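Local coordinates for protein shikimate dehydrogenase (Listeria monocytogenes, PDB 3TNL) that catalyses the reversible NADP(H)-linked interconversion of 3-dehydroshikimate and shikimate, a step of the chorismate pathway that leads to the aromatic amino acids, at residues B[200-203]-B[208-211]; B[172-177]-B[203-208]. All blocks are in the same frame, centred on the assembly; numbering follows the deposited sequence.

Interaction 1. Residues B[200-203]-B[208-211]; sequences KINS and KAQL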
loop_
_atom_site.group_PDB
_atom_site.type_symbol
_atom_site.label_atom_id
_atom_site.label_comp_id
_atom_site.label_asym_id
_atom_site.label_seq_id
_atom_site.Cartn_x
_atom_site.Cartn_y
_atom_site.Cartn_z
ATOM N N LYS B 200 3.214 -28.032 25.253
ATOM C CA LYS B 200 1.975 -27.662 24.547
ATOM C C LYS B 200 1.330 -28.843 23.833
ATOM O O LYS B 200 0.122 -29.077 23.931
ATOM C CB LYS B 200 2.253 -26.582 23.500
ATOM C CG LYS B 200 2.610 -25.215 24.025
ATOM C CD LYS B 200 3.009 -24.322 22.876
ATOM C CE LYS B 200 3.395 -22.918 23.292
ATOM N NZ LYS B 200 3.962 -22.179 22.121
ATOM N N ILE B 201 2.111 -29.585 23.062
ATOM C CA ILE B 201 1.562 -30.705 22.361
ATOM C C ILE B 201 0.985 -31.769 23.309
ATOM O O ILE B 201 -0.125 -32.275 23.095
ATOM C CB ILE B 201 2.634 -31.328 21.434
ATOM C CG1 ILE B 201 2.976 -30.308 20.342
ATOM C CG2 ILE B 201 2.142 -32.664 20.865
ATOM C CD1 ILE B 201 4.144 -30.696 19.387
ATOM N N ASN B 202 1.743 -32.131 24.330
ATOM C CA ASN B 202 1.297 -33.200 25.257
ATOM C C ASN B 202 0.117 -32.794 26.120
ATOM O O ASN B 202 -0.669 -33.649 26.525
ATOM C CB ASN B 202 2.451 -33.667 26.144
ATOM C CG ASN B 202 3.482 -34.463 25.375
ATOM O OD1 ASN B 202 3.160 -35.081 24.361
ATOM N ND2 ASN B 202 4.728 -34.452 25.857
ATOM N N SER B 203 -0.007 -31.505 26.392
ATOM C CA SER B 203 -1.121 -31.046 27.239
ATOM C C SER B 203 -2.377 -30.664 26.446
ATOM O O SER B 203 -3.500 -30.844 26.960
ATOM C CB SER B 203 -0.680 -29.911 28.174
ATOM O OG SER B 203 -0.361 -28.722 27.479
ATOM N N LYS B 208 1.869 -37.581 21.131
ATOM C CA LYS B 208 2.934 -37.888 22.088
ATOM C C LYS B 208 4.226 -37.280 21.554
ATOM O O LYS B 208 4.782 -37.745 20.567
ATOM C CB LYS B 208 3.088 -39.393 22.308
ATOM C CG LYS B 208 1.800 -40.122 22.724
ATOM C CD LYS B 208 1.073 -39.431 23.886
ATOM C CE LYS B 208 -0.276 -40.108 24.168
ATOM N NZ LYS B 208 -1.137 -39.285 25.070
ATOM N N ALA B 209 4.657 -36.224 22.206
ATOM C CA ALA B 209 5.841 -35.472 21.821
ATOM C C ALA B 209 6.976 -35.670 22.812
ATOM O O ALA B 209 6.769 -35.801 24.030
ATOM C CB ALA B 209 5.487 -33.984 21.707
ATOM N N GLN B 210 8.192 -35.654 22.289
ATOM C CA GLN B 210 9.405 -35.735 23.085
ATOM C C GLN B 210 10.519 -34.980 22.383
ATOM O O GLN B 210 10.456 -34.796 21.165
ATOM C CB GLN B 210 9.802 -37.161 23.414
ATOM C CG GLN B 210 9.967 -38.056 22.300
ATOM C CD GLN B 210 9.991 -39.554 22.738
ATOM O OE1 GLN B 210 10.117 -39.911 23.933
ATOM N NE2 GLN B 210 9.914 -40.414 21.752
ATOM N N LEU B 211 11.491 -34.527 23.183
ATOM C CA LEU B 211 12.646 -33.763 22.717
ATOM C C LEU B 211 13.967 -34.420 23.135
ATOM O O LEU B 211 14.101 -34.902 24.261
ATOM C CB LEU B 211 12.595 -32.356 23.314
ATOM C CG LEU B 211 13.792 -31.441 23.059
ATOM C CD1 LEU B 211 13.995 -31.089 21.600
ATOM C CD2 LEU B 211 13.617 -30.193 23.944
#
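The backbone N of Ala209 gives its hydrogen to Asn202 OD1 at 2.9 Å, in a nearly straight bond with an N-H...O angle of 170°. It arrives in the plane of the side-chain carbonyl, on one of the oxygen's lone pairs. The other end of the same amide answers it: Asn202 ND2 donates to Ala209 O at 3.1 Å, and that bond too is close to straight. Here the acceptor lies almost in the amide plane of Asn202, while the donor nitrogen stands 28° out of the plane of the backbone carbonyl. One asparagine thus takes both the N-H and the C=O of a single strand residue, and the paired bonds fix the rotation of its flat end group. Its CG sits anti to its own carbonyl carbon (chi1 -71°), which carries the amide across the gap to the strand. OD1 also lies against Lys208 CA at 3.6 Å, whereas the CB of Lys208 points away from the helix.

Beside this polar clamp is a small apolar contact. Ala209 points its methyl at the helix, where the CG2 branch of Ile201 meets Ala209 CB at 3.7 Å. Ile201 is buried, and its side chain also touches Cys170, Ile171 and Ala174 of helix 164-175, while Asn202 on the next position stays near solvent.

The backbone of Lys208 and Gln210 bonds to strand 180-185 or the residue just before it, so Asn202 clamps an edge strand of the parallel sheet by a residue whose own N-H and C=O face away from that neighbour. This closes the helix-to-strand return of a beta-alpha-beta unit, strand 180-185, helix 191-204 and strand 208-213, in the Rossmann-type nucleotide-binding domain.

Interaction 2. Residues B[172-177]-B[203-208]; sequences QAALDG and SKTDCK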
loop_
_atom_site.group_PDB
_atom_site.type_symbol
_atom_site.label_atom_id
_atom_site.label_comp_id
_atom_site.label_asym_id
_atom_site.label_seq_id
_atom_site.Cartn_x
_atom_site.Cartn_y
_atom_site.Cartn_z
ATOM N N GLN B 172 1.152 -27.755 14.327
ATOM C CA GLN B 172 0.109 -28.051 13.301
ATOM C C GLN B 172 -0.034 -29.566 13.051
ATOM O O GLN B 172 -1.141 -30.103 12.933
ATOM C CB GLN B 172 0.329 -27.342 11.958
ATOM C CG GLN B 172 -0.942 -27.329 11.156
ATOM C CD GLN B 172 -2.017 -26.461 11.815
ATOM O OE1 GLN B 172 -1.804 -25.269 12.035
ATOM N NE2 GLN B 172 -3.166 -27.062 12.142
ATOM N N ALA B 173 1.098 -30.259 12.998
ATOM C CA ALA B 173 1.082 -31.702 12.779
ATOM C C ALA B 173 0.302 -32.365 13.917
ATOM O O ALA B 173 -0.545 -33.216 13.667
ATOM C CB ALA B 173 2.510 -32.254 12.709
ATOM N N ALA B 174 0.556 -31.946 15.162
ATOM C CA ALA B 174 -0.152 -32.496 16.334
ATOM C C ALA B 174 -1.654 -32.194 16.278
ATOM O O ALA B 174 -2.482 -33.084 16.539
ATOM C CB ALA B 174 0.419 -31.956 17.601
ATOM N N LEU B 175 -1.997 -30.948 15.954
ATOM C CA LEU B 175 -3.416 -30.558 15.811
ATOM C C LEU B 175 -4.092 -31.334 14.681
ATOM O O LEU B 175 -5.289 -31.622 14.773
ATOM C CB LEU B 175 -3.541 -29.043 15.550
ATOM C CG LEU B 175 -3.165 -28.134 16.718
ATOM C CD1 LEU B 175 -3.104 -26.699 16.297
ATOM C CD2 LEU B 175 -4.127 -28.323 17.932
ATOM N N ASP B 176 -3.367 -31.693 13.621
ATOM C CA ASP B 176 -3.914 -32.406 12.476
ATOM C C ASP B 176 -3.981 -33.929 12.647
ATOM O O ASP B 176 -4.423 -34.635 11.746
ATOM C CB ASP B 176 -3.083 -32.114 11.223
ATOM C CG ASP B 176 -3.216 -30.675 10.736
ATOM O OD1 ASP B 176 -3.831 -29.832 11.436
ATOM O OD2 ASP B 176 -2.639 -30.409 9.658
ATOM N N GLY B 177 -3.469 -34.459 13.736
ATOM C CA GLY B 177 -3.586 -35.894 13.965
ATOM C C GLY B 177 -2.361 -36.771 13.830
ATOM O O GLY B 177 -2.496 -37.982 13.811
ATOM N N SER B 203 -0.007 -31.505 26.392
ATOM C CA SER B 203 -1.121 -31.046 27.239
ATOM C C SER B 203 -2.377 -30.664 26.446
ATOM O O SER B 203 -3.500 -30.844 26.960
ATOM C CB SER B 203 -0.680 -29.911 28.174
ATOM O OG SER B 203 -0.361 -28.722 27.479
ATOM N N LYS B 204 -2.222 -30.169 25.218
ATOM C CA LYS B 204 -3.369 -29.693 24.411
ATOM C C LYS B 204 -3.832 -30.599 23.266
ATOM O O LYS B 204 -4.853 -30.320 22.630
ATOM C CB LYS B 204 -3.085 -28.286 23.855
ATOM C CG LYS B 204 -2.720 -27.238 24.905
ATOM C CD LYS B 204 -3.825 -27.056 25.935
ATOM C CE LYS B 204 -3.508 -25.972 26.957
ATOM N NZ LYS B 204 -2.366 -26.319 27.838
ATOM N N THR B 205 -3.102 -31.676 22.985
ATOM C CA THR B 205 -3.488 -32.609 21.930
ATOM C C THR B 205 -3.292 -34.028 22.455
ATOM O O THR B 205 -2.817 -34.211 23.583
ATOM C CB THR B 205 -2.644 -32.407 20.618
ATOM O OG1 THR B 205 -1.351 -33.024 20.754
ATOM C CG2 THR B 205 -2.484 -30.917 20.273
ATOM N N ASP B 206 -3.661 -35.023 21.651
ATOM C CA ASP B 206 -3.417 -36.421 21.997
ATOM C C ASP B 206 -2.102 -36.934 21.371
ATOM O O ASP B 206 -1.796 -38.126 21.452
ATOM C CB ASP B 206 -4.576 -37.324 21.583
ATOM C CG ASP B 206 -5.787 -37.201 22.516
ATOM O OD1 ASP B 206 -5.619 -36.847 23.719
ATOM O OD2 ASP B 206 -6.901 -37.503 22.043
ATOM N N CYS B 207 -1.334 -36.035 20.758
ATOM C CA CYS B 207 -0.037 -36.412 20.160
ATOM C C CYS B 207 0.996 -36.589 21.282
ATOM O O CYS B 207 0.973 -35.829 22.261
ATOM C CB CYS B 207 0.427 -35.302 19.217
ATOM S SG CYS B 207 1.975 -35.627 18.353
ATOM N N LYS B 208 1.869 -37.581 21.131
ATOM C CA LYS B 208 2.934 -37.888 22.088
ATOM C C LYS B 208 4.226 -37.280 21.554
ATOM O O LYS B 208 4.782 -37.745 20.567
ATOM C CB LYS B 208 3.088 -39.393 22.308
ATOM C CG LYS B 208 1.800 -40.122 22.724
ATOM C CD LYS B 208 1.073 -39.431 23.886
ATOM C CE LYS B 208 -0.276 -40.108 24.168
ATOM N NZ LYS B 208 -1.137 -39.285 25.070
#
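Thr205 OG1 lies 3.8 Å from Ala174 CB, yet the hydrogen bonds that hold it come from its own part of the chain. No hydrogen bond crosses between 172-177 and 203-208. The hydroxyl oxygen accepts from Cys207 N at 3.0 Å, an ST turn, and is also hydrogen-bonded to Ile201 O in the last turn of the helix just ended. Two backbone groups, one on each side of Thr205 in sequence, therefore grip this oxygen and shape the chain as it leaves helix 191-204.

The torsion of Thr205 (chi1 79°) puts OG1 between the backbone N and the carbonyl carbon and turns the methyl toward Leu175. There CG2 meets Leu175 CD2 at 3.9 Å, the two side chains crossing at about a right angle. Ala174, small and buried, takes the middle of the contact: its CB lies 3.7 Å from Cys207 CB. Cys207 SG, anti to its backbone N, stays farther from Ala174 CB, at 4.1 Å.

Just beyond the touching residues, helix 164-175 finishes in a Schellman motif, with Gly177 at positive phi and its N bonded to Ala174 O at 3.3 Å. Cys207 packs on Ile201 of helix 191-204 and also reaches Ile181 of strand 180-185. Leu175 touches Ala114 of helix 113-118, and Ala173 touches both Ile181 and Met142 of helix 137-147, so the end of helix 164-175 is bordered by the loop 205-207, the sheet and these helices.

Overall arrangement
The centres of interactions 1 and 2 lie about 8 Å apart, and the two are in direct contact where the CG2 branch of Ile201 meets Cys207 CB. Both use helix 191-204 and share Ser203 and Lys208. Along the chain, helix 164-175 comes first, followed by strand 180-185, helix 191-204, the turn through Thr205 and Cys207, and strand 208-213 at one edge of the parallel sheet. Interaction 2 packs that turn against the end of helix 164-175; interaction 1 ties the end of helix 191-204 to the strand that follows. Together they join two successive helices and the edge strand of the Rossmann-type domain that binds NAD, with the side chain of Ile201 about 14 Å from the bound NAD.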